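Local coordinates for protein kojibiose phosphorylase (Gut metagenome, PDB 6W0P) that is a phosphorylase of glycoside hydrolase family 65, with an N-terminal beta domain and a central catalytic domain, at residues 132-144 and 154-167. Sequence-based numbering, arbitrary orientation.
Sequences TNQAKIKIIISRL and YQMISFESDIDTDI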
ATOM      1  N   THR A 132      49.027  24.525   2.147  1.00 45.11           N
ATOM      2  CA  THR A 132      49.520  23.336   2.882  1.00 45.93           C
ATOM      3  C   THR A 132      50.952  23.610   3.350  1.00 46.52           C
ATOM      4  O   THR A 132      51.857  23.699   2.481  1.00 45.64           O
ATOM      5  CB  THR A 132      49.420  22.063   2.030  1.00 46.54           C
ATOM      6  OG1 THR A 132      50.245  21.073   2.659  1.00 46.45           O
ATOM      7  CG2 THR A 132      49.812  22.281   0.580  1.00 46.22           C
ATOM      8  N   ASN A 133      51.117  23.738   4.677  1.00 47.42           N
ATOM      9  CA  ASN A 133      52.382  24.055   5.394  1.00 47.06           C
ATOM     10  C   ASN A 133      52.938  25.369   4.844  1.00 46.48           C
ATOM     11  O   ASN A 133      52.299  26.422   5.083  1.00 45.28           O
ATOM     12  CB  ASN A 133      53.350  22.868   5.360  1.00 47.17           C
ATOM     13  CG  ASN A 133      52.833  21.714   6.187  1.00 47.64           C
ATOM     14  OD1 ASN A 133      52.042  21.923   7.106  1.00 49.61           O
ATOM     15  ND2 ASN A 133      53.236  20.502   5.855  1.00 47.35           N
ATOM     16  N   GLN A 134      54.067  25.309   4.143  1.00 47.00           N
ATOM     17  CA  GLN A 134      54.820  26.519   3.723  1.00 49.74           C
ATOM     18  C   GLN A 134      54.515  26.810   2.250  1.00 47.28           C
ATOM     19  O   GLN A 134      55.069  27.767   1.740  1.00 47.64           O
ATOM     20  CB  GLN A 134      56.328  26.334   3.956  1.00 51.41           C
ATOM     21  CG  GLN A 134      56.703  25.929   5.383  1.00 54.14           C
ATOM     22  CD  GLN A 134      55.964  26.724   6.437  1.00 55.56           C
ATOM     23  OE1 GLN A 134      55.146  26.188   7.189  1.00 56.54           O
ATOM     24  NE2 GLN A 134      56.231  28.021   6.482  1.00 57.70           N
ATOM     25  N   ALA A 135      53.690  25.980   1.617  1.00 46.05           N
ATOM     26  CA  ALA A 135      53.470  25.941   0.155  1.00 45.24           C
ATOM     27  C   ALA A 135      52.070  26.452  -0.173  1.00 43.78           C
ATOM     28  O   ALA A 135      51.135  26.189   0.614  1.00 43.03           O
ATOM     29  CB  ALA A 135      53.655  24.538  -0.372  1.00 45.10           C
ATOM     30  N   LYS A 136      51.968  27.166  -1.292  1.00 42.98           N
ATOM     31  CA  LYS A 136      50.709  27.435  -2.024  1.00 43.13           C
ATOM     32  C   LYS A 136      50.766  26.651  -3.344  1.00 41.96           C
ATOM     33  O   LYS A 136      51.644  26.977  -4.198  1.00 40.26           O
ATOM     34  CB  LYS A 136      50.539  28.941  -2.245  1.00 44.66           C
ATOM     35  CG  LYS A 136      50.513  29.742  -0.962  1.00 46.51           C
ATOM     36  CD  LYS A 136      50.017  31.142  -1.146  1.00 49.04           C
ATOM     37  CE  LYS A 136      50.360  32.001   0.057  1.00 51.47           C
ATOM     38  NZ  LYS A 136      49.620  33.285   0.051  1.00 53.12           N
ATOM     39  N   ILE A 137      49.916  25.622  -3.475  1.00 40.18           N
ATOM     40  CA  ILE A 137      49.829  24.774  -4.695  1.00 39.29           C
ATOM     41  C   ILE A 137      48.498  25.050  -5.417  1.00 39.45           C
ATOM     42  O   ILE A 137      47.410  24.732  -4.881  1.00 37.41           O
ATOM     43  CB  ILE A 137      50.026  23.298  -4.338  1.00 39.35           C
ATOM     44  CG1 ILE A 137      51.103  23.118  -3.257  1.00 39.85           C
ATOM     45  CG2 ILE A 137      50.334  22.496  -5.595  1.00 39.27           C
ATOM     46  CD1 ILE A 137      51.430  21.681  -2.945  1.00 39.08           C
ATOM     47  N   LYS A 138      48.592  25.664  -6.593  1.00 40.26           N
ATOM     48  CA  LYS A 138      47.444  25.864  -7.514  1.00 41.32           C
ATOM     49  C   LYS A 138      47.162  24.535  -8.235  1.00 39.76           C
ATOM     50  O   LYS A 138      48.054  24.012  -8.934  1.00 37.97           O
ATOM     51  CB  LYS A 138      47.740  27.027  -8.457  1.00 43.08           C
ATOM     52  CG  LYS A 138      46.493  27.673  -9.039  1.00 46.55           C
ATOM     53  CD  LYS A 138      46.762  28.386 -10.339  1.00 48.29           C
ATOM     54  CE  LYS A 138      45.501  28.734 -11.100  1.00 49.22           C
ATOM     55  NZ  LYS A 138      45.857  29.205 -12.455  1.00 49.86           N
ATOM     56  N   ILE A 139      45.982  23.969  -7.983  1.00 39.66           N
ATOM     57  CA  ILE A 139      45.505  22.684  -8.571  1.00 39.39           C
ATOM     58  C   ILE A 139      44.478  23.036  -9.639  1.00 38.09           C
ATOM     59  O   ILE A 139      43.506  23.731  -9.291  1.00 37.34           O
ATOM     60  CB  ILE A 139      44.821  21.780  -7.522  1.00 40.00           C
ATOM     61  CG1 ILE A 139      45.645  21.603  -6.244  1.00 41.01           C
ATOM     62  CG2 ILE A 139      44.424  20.446  -8.151  1.00 39.58           C
ATOM     63  CD1 ILE A 139      47.001  21.066  -6.478  1.00 41.28           C
ATOM     64  N   ILE A 140      44.635  22.520 -10.856  1.00 38.01           N
ATOM     65  CA  ILE A 140      43.559  22.572 -11.884  1.00 37.09           C
ATOM     66  C   ILE A 140      43.206  21.133 -12.236  1.00 36.59           C
ATOM     67  O   ILE A 140      44.106  20.418 -12.667  1.00 36.89           O
ATOM     68  CB  ILE A 140      43.984  23.372 -13.126  1.00 37.38           C
ATOM     69  CG1 ILE A 140      44.647  24.708 -12.784  1.00 37.96           C
ATOM     70  CG2 ILE A 140      42.797  23.555 -14.055  1.00 37.13           C
ATOM     71  CD1 ILE A 140      45.365  25.360 -13.976  1.00 37.59           C
ATOM     72  N   ILE A 141      41.943  20.738 -12.044  1.00 36.31           N
ATOM     73  CA  ILE A 141      41.429  19.386 -12.407  1.00 35.60           C
ATOM     74  C   ILE A 141      40.378  19.559 -13.499  1.00 35.24           C
ATOM     75  O   ILE A 141      39.343  20.196 -13.255  1.00 34.65           O
ATOM     76  CB  ILE A 141      40.907  18.634 -11.176  1.00 35.28           C
ATOM     77  CG1 ILE A 141      42.005  18.524 -10.121  1.00 35.53           C
ATOM     78  CG2 ILE A 141      40.341  17.279 -11.561  1.00 35.42           C
ATOM     79  CD1 ILE A 141      41.559  17.906  -8.832  1.00 36.01           C
ATOM     80  N   SER A 142      40.675  19.011 -14.673  1.00 34.78           N
ATOM     81  CA  SER A 142      39.865  19.160 -15.901  1.00 34.61           C
ATOM     82  C   SER A 142      39.320  17.781 -16.278  1.00 34.62           C
ATOM     83  O   SER A 142      40.067  16.799 -16.109  1.00 34.50           O
ATOM     84  CB  SER A 142      40.694  19.800 -16.987  1.00 34.11           C
ATOM     85  OG  SER A 142      41.241  21.033 -16.527  1.00 33.93           O
ATOM     86  N   ARG A 143      38.055  17.694 -16.699  1.00 34.44           N
ATOM     87  CA  ARG A 143      37.527  16.422 -17.245  1.00 35.17           C
ATOM     88  C   ARG A 143      36.478  16.616 -18.349  1.00 33.35           C
ATOM     89  O   ARG A 143      35.813  17.686 -18.458  1.00 32.25           O
ATOM     90  CB  ARG A 143      37.061  15.487 -16.124  1.00 37.48           C
ATOM     91  CG  ARG A 143      36.116  16.073 -15.091  1.00 38.18           C
ATOM     92  CD  ARG A 143      36.115  15.208 -13.842  1.00 39.48           C
ATOM     93  NE  ARG A 143      34.772  15.096 -13.284  1.00 41.77           N
ATOM     94  CZ  ARG A 143      34.468  14.728 -12.037  1.00 41.52           C
ATOM     95  NH1 ARG A 143      35.420  14.438 -11.174  1.00 41.71           N
ATOM     96  NH2 ARG A 143      33.199  14.679 -11.657  1.00 40.81           N
ATOM     97  N   LEU A 144      36.381  15.552 -19.137  1.00 32.50           N
ATOM     98  CA  LEU A 144      35.576  15.381 -20.365  1.00 32.44           C
ATOM     99  C   LEU A 144      35.005  13.961 -20.370  1.00 32.44           C
ATOM    100  O   LEU A 144      35.730  13.022 -20.006  1.00 32.95           O
ATOM    101  CB  LEU A 144      36.482  15.519 -21.592  1.00 32.40           C
ATOM    102  CG  LEU A 144      37.086  16.876 -21.914  1.00 32.56           C
ATOM    103  CD1 LEU A 144      38.142  16.704 -22.999  1.00 33.28           C
ATOM    104  CD2 LEU A 144      36.042  17.870 -22.389  1.00 32.56           C
ATOM    105  N   TYR A 154      38.216  11.427 -20.062  1.00 33.54           N
ATOM    106  CA  TYR A 154      39.562  12.025 -19.951  1.00 33.35           C
ATOM    107  C   TYR A 154      39.616  12.916 -18.716  1.00 33.89           C
ATOM    108  O   TYR A 154      38.616  13.617 -18.383  1.00 34.42           O
ATOM    109  CB  TYR A 154      39.870  12.815 -21.219  1.00 32.56           C
ATOM    110  CG  TYR A 154      39.527  12.053 -22.472  1.00 32.74           C
ATOM    111  CD1 TYR A 154      40.155  10.856 -22.765  1.00 32.26           C
ATOM    112  CD2 TYR A 154      38.568  12.521 -23.360  1.00 32.24           C
ATOM    113  CE1 TYR A 154      39.837  10.145 -23.907  1.00 33.06           C
ATOM    114  CE2 TYR A 154      38.245  11.822 -24.509  1.00 32.27           C
ATOM    115  CZ  TYR A 154      38.899  10.642 -24.801  1.00 32.65           C
ATOM    116  OH  TYR A 154      38.558   9.942 -25.921  1.00 32.41           O
ATOM    117  N   GLN A 155      40.782  12.939 -18.086  1.00 34.18           N
ATOM    118  CA  GLN A 155      41.035  13.767 -16.891  1.00 34.30           C
ATOM    119  C   GLN A 155      42.437  14.330 -17.020  1.00 35.15           C
ATOM    120  O   GLN A 155      43.330  13.584 -17.418  1.00 38.40           O
ATOM    121  CB  GLN A 155      40.909  12.938 -15.616  1.00 34.08           C
ATOM    122  CG  GLN A 155      41.041  13.750 -14.340  1.00 33.65           C
ATOM    123  CD  GLN A 155      40.963  12.838 -13.143  1.00 33.92           C
ATOM    124  OE1 GLN A 155      41.645  11.815 -13.083  1.00 33.69           O
ATOM    125  NE2 GLN A 155      40.102  13.192 -12.197  1.00 33.95           N
ATOM    126  N   MET A 156      42.593  15.599 -16.703  1.00 34.49           N
ATOM    127  CA  MET A 156      43.891  16.282 -16.683  1.00 34.63           C
ATOM    128  C   MET A 156      44.011  16.960 -15.323  1.00 35.01           C
ATOM    129  O   MET A 156      43.032  17.580 -14.876  1.00 34.64           O
ATOM    130  CB  MET A 156      44.014  17.306 -17.811  1.00 34.57           C
ATOM    131  CG  MET A 156      45.404  17.881 -17.949  1.00 34.74           C
ATOM    132  SD  MET A 156      45.603  18.913 -19.419  1.00 34.88           S
ATOM    133  CE  MET A 156      44.430  20.251 -19.149  1.00 34.89           C
ATOM    134  N   ILE A 157      45.163  16.764 -14.683  1.00 35.33           N
ATOM    135  CA  ILE A 157      45.514  17.319 -13.351  1.00 35.83           C
ATOM    136  C   ILE A 157      46.846  18.055 -13.506  1.00 35.99           C
ATOM    137  O   ILE A 157      47.837  17.416 -13.923  1.00 35.20           O
ATOM    138  CB  ILE A 157      45.594  16.201 -12.295  1.00 36.04           C
ATOM    139  CG1 ILE A 157      44.351  15.311 -12.306  1.00 36.25           C
ATOM    140  CG2 ILE A 157      45.838  16.802 -10.923  1.00 36.48           C
ATOM    141  CD1 ILE A 157      44.541  13.983 -11.614  1.00 36.93           C
ATOM    142  N   SER A 158      46.848  19.348 -13.188  1.00 35.97           N
ATOM    143  CA  SER A 158      48.056  20.199 -13.124  1.00 35.62           C
ATOM    144  C   SER A 158      48.286  20.723 -11.694  1.00 35.75           C
ATOM    145  O   SER A 158      47.312  21.025 -10.979  1.00 35.13           O
ATOM    146  CB  SER A 158      47.950  21.313 -14.093  1.00 35.05           C
ATOM    147  OG  SER A 158      47.214  22.367 -13.526  1.00 34.75           O
ATOM    148  N   PHE A 159      49.556  20.847 -11.315  1.00 35.88           N
ATOM    149  CA  PHE A 159      50.025  21.336  -9.998  1.00 36.19           C
ATOM    150  C   PHE A 159      50.956  22.526 -10.251  1.00 36.39           C
ATOM    151  O   PHE A 159      51.815  22.428 -11.151  1.00 35.39           O
ATOM    152  CB  PHE A 159      50.749  20.204  -9.264  1.00 36.02           C
ATOM    153  CG  PHE A 159      49.917  18.984  -8.947  1.00 35.47           C
ATOM    154  CD1 PHE A 159      49.200  18.897  -7.767  1.00 35.10           C
ATOM    155  CD2 PHE A 159      49.892  17.898  -9.801  1.00 35.26           C
ATOM    156  CE1 PHE A 159      48.458  17.770  -7.465  1.00 34.59           C
ATOM    157  CE2 PHE A 159      49.145  16.773  -9.500  1.00 35.01           C
ATOM    158  CZ  PHE A 159      48.436  16.707  -8.328  1.00 34.82           C
ATOM    159  N   GLU A 160      50.768  23.637  -9.545  1.00 37.36           N
ATOM    160  CA  GLU A 160      51.757  24.745  -9.600  1.00 38.95           C
ATOM    161  C   GLU A 160      52.021  25.240  -8.180  1.00 39.60           C
ATOM    162  O   GLU A 160      51.139  25.937  -7.626  1.00 39.33           O
ATOM    163  CB  GLU A 160      51.309  25.888 -10.512  1.00 39.45           C
ATOM    164  CG  GLU A 160      52.387  26.961 -10.660  1.00 40.67           C
ATOM    165  CD  GLU A 160      52.187  27.957 -11.794  1.00 41.02           C
ATOM    166  OE1 GLU A 160      51.350  27.685 -12.687  1.00 40.51           O
ATOM    167  OE2 GLU A 160      52.860  29.015 -11.768  1.00 42.10           O
ATOM    168  N   SER A 161      53.193  24.888  -7.635  1.00 40.04           N
ATOM    169  CA  SER A 161      53.655  25.268  -6.276  1.00 40.39           C
ATOM    170  C   SER A 161      54.426  26.585  -6.338  1.00 40.63           C
ATOM    171  O   SER A 161      55.204  26.762  -7.290  1.00 41.84           O
ATOM    172  CB  SER A 161      54.508  24.183  -5.677  1.00 40.59           C
ATOM    173  OG  SER A 161      54.681  24.411  -4.287  1.00 40.55           O
ATOM    174  N   ASP A 162      54.220  27.469  -5.363  1.00 41.25           N
ATOM    175  CA  ASP A 162      55.012  28.726  -5.221  1.00 42.46           C
ATOM    176  C   ASP A 162      56.405  28.404  -4.645  1.00 42.30           C
ATOM    177  O   ASP A 162      57.275  29.263  -4.764  1.00 43.31           O
ATOM    178  CB  ASP A 162      54.264  29.814  -4.428  1.00 43.05           C
ATOM    179  CG  ASP A 162      54.021  29.508  -2.951  1.00 44.47           C
ATOM    180  OD1 ASP A 162      54.239  28.330  -2.529  1.00 44.47           O
ATOM    181  OD2 ASP A 162      53.611  30.446  -2.215  1.00 44.60           O
ATOM    182  N   ILE A 163      56.635  27.226  -4.053  1.00 42.82           N
ATOM    183  CA  ILE A 163      57.993  26.787  -3.584  1.00 43.43           C
ATOM    184  C   ILE A 163      58.291  25.393  -4.122  1.00 43.17           C
ATOM    185  O   ILE A 163      57.348  24.670  -4.415  1.00 43.26           O
ATOM    186  CB  ILE A 163      58.134  26.790  -2.047  1.00 44.15           C
ATOM    187  CG1 ILE A 163      57.140  25.837  -1.383  1.00 44.38           C
ATOM    188  CG2 ILE A 163      58.026  28.194  -1.476  1.00 44.28           C
ATOM    189  CD1 ILE A 163      57.341  25.680   0.102  1.00 44.53           C
ATOM    190  N   ASP A 164      59.570  25.029  -4.183  1.00 44.52           N
ATOM    191  CA  ASP A 164      60.024  23.620  -4.351  1.00 45.36           C
ATOM    192  C   ASP A 164      59.381  22.777  -3.244  1.00 44.63           C
ATOM    193  O   ASP A 164      59.523  23.146  -2.063  1.00 45.20           O
ATOM    194  CB  ASP A 164      61.552  23.492  -4.325  1.00 45.70           C
ATOM    195  CG  ASP A 164      62.248  24.100  -5.531  1.00 46.50           C
ATOM    196  OD1 ASP A 164      61.595  24.233  -6.585  1.00 47.03           O
ATOM    197  OD2 ASP A 164      63.432  24.459  -5.407  1.00 47.88           O
ATOM    198  N   THR A 165      58.661  21.720  -3.618  1.00 43.41           N
ATOM    199  CA  THR A 165      58.100  20.724  -2.668  1.00 43.48           C
ATOM    200  C   THR A 165      57.788  19.422  -3.410  1.00 43.91           C
ATOM    201  O   THR A 165      57.793  19.405  -4.674  1.00 44.22           O
ATOM    202  CB  THR A 165      56.847  21.261  -1.963  1.00 42.93           C
ATOM    203  OG1 THR A 165      56.506  20.333  -0.934  1.00 41.66           O
ATOM    204  CG2 THR A 165      55.661  21.445  -2.895  1.00 42.17           C
ATOM    205  N   ASP A 166      57.493  18.385  -2.638  1.00 43.82           N
ATOM    206  CA  ASP A 166      57.166  17.020  -3.110  1.00 44.44           C
ATOM    207  C   ASP A 166      55.693  16.772  -2.787  1.00 44.76           C
ATOM    208  O   ASP A 166      55.240  17.177  -1.694  1.00 44.74           O
ATOM    209  CB  ASP A 166      58.041  15.957  -2.432  1.00 45.80           C
ATOM    210  CG  ASP A 166      59.483  15.888  -2.919  1.00 47.18           C
ATOM    211  OD1 ASP A 166      59.820  16.602  -3.889  1.00 47.40           O
ATOM    212  OD2 ASP A 166      60.265  15.110  -2.315  1.00 48.22           O
ATOM    213  N   ILE A 167      54.964  16.130  -3.697  1.00 44.83           N
ATOM    214  CA  ILE A 167      53.573  15.682  -3.422  1.00 45.18           C
ATOM    215  C   ILE A 167      53.444  14.252  -3.909  1.00 44.47           C
ATOM    216  O   ILE A 167      54.248  13.843  -4.765  1.00 44.50           O
ATOM    217  CB  ILE A 167      52.536  16.595  -4.099  1.00 45.92           C
ATOM    218  CG1 ILE A 167      52.485  16.361  -5.612  1.00 46.54           C
ATOM    219  CG2 ILE A 167      52.803  18.051  -3.758  1.00 46.13           C
ATOM    220  CD1 ILE A 167      51.328  17.059  -6.285  1.00 47.95           C
TER
HETATM  221  O   HOH W   1      48.078  24.114 -11.875  1.00 35.53           O
HETATM  222  O   HOH W   2      43.423  20.416 -15.586  1.00 28.48           O
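Lys136 and Asp162 pair at the open end of the antiparallel beta hairpin of strands 135-145 and 152-161, opposite its connecting loop, in the large sheet of the N-terminal domain of this family 65 protein. The axes of 135-144 and 154-161 run at 158°, and reciprocal backbone bonds join Lys138 with Glu160, Ile140 with Ser158, Ser142 with Met156 (Ser142 N to Met156 O 2.8 Å) and Leu144 with Tyr154.

At Asp162 the pattern changes. Its N still donates to Lys136 O, but Lys136 N turns to the side chain. CB of Asp162 is 3.9 Å from Lys136 O; CG sits between the backbone N and carbonyl carbon (chi1 67°), which carries the carboxylate back to the partner strand. Asp162 OD1 accepts from Lys136 N at 2.8 Å, nearly straight at the hydrogen (173°) although the donor stands above the carboxylate plane. Asp162 OD2 rests against the lysine's aliphatic chain, 3.4 Å from Lys136 CG, while Lys136 NZ stays 5.4 Å from Asp162 OD2, so the charged ends do not touch.

Ile137, Ile139, Ile141, Ile157 and Phe159 fill one buried face. Beside the Phe159 ring, Ile139 CD1 approaches CD1 of Phe159 at 3.3 Å, and Ile167 CD1 sits 3.1 Å above the plane of the Phe159 ring, offset toward its rim, joining the second sheet of the domain to this one. Ser142 and Met156, on the other face, touch Phe282 of helix 282-300.

Two waters lie along that face. One bridges Lys138 O and Ser158 OG; the other donates to Met156 O and lies 2.5 Å from Ser142 OG.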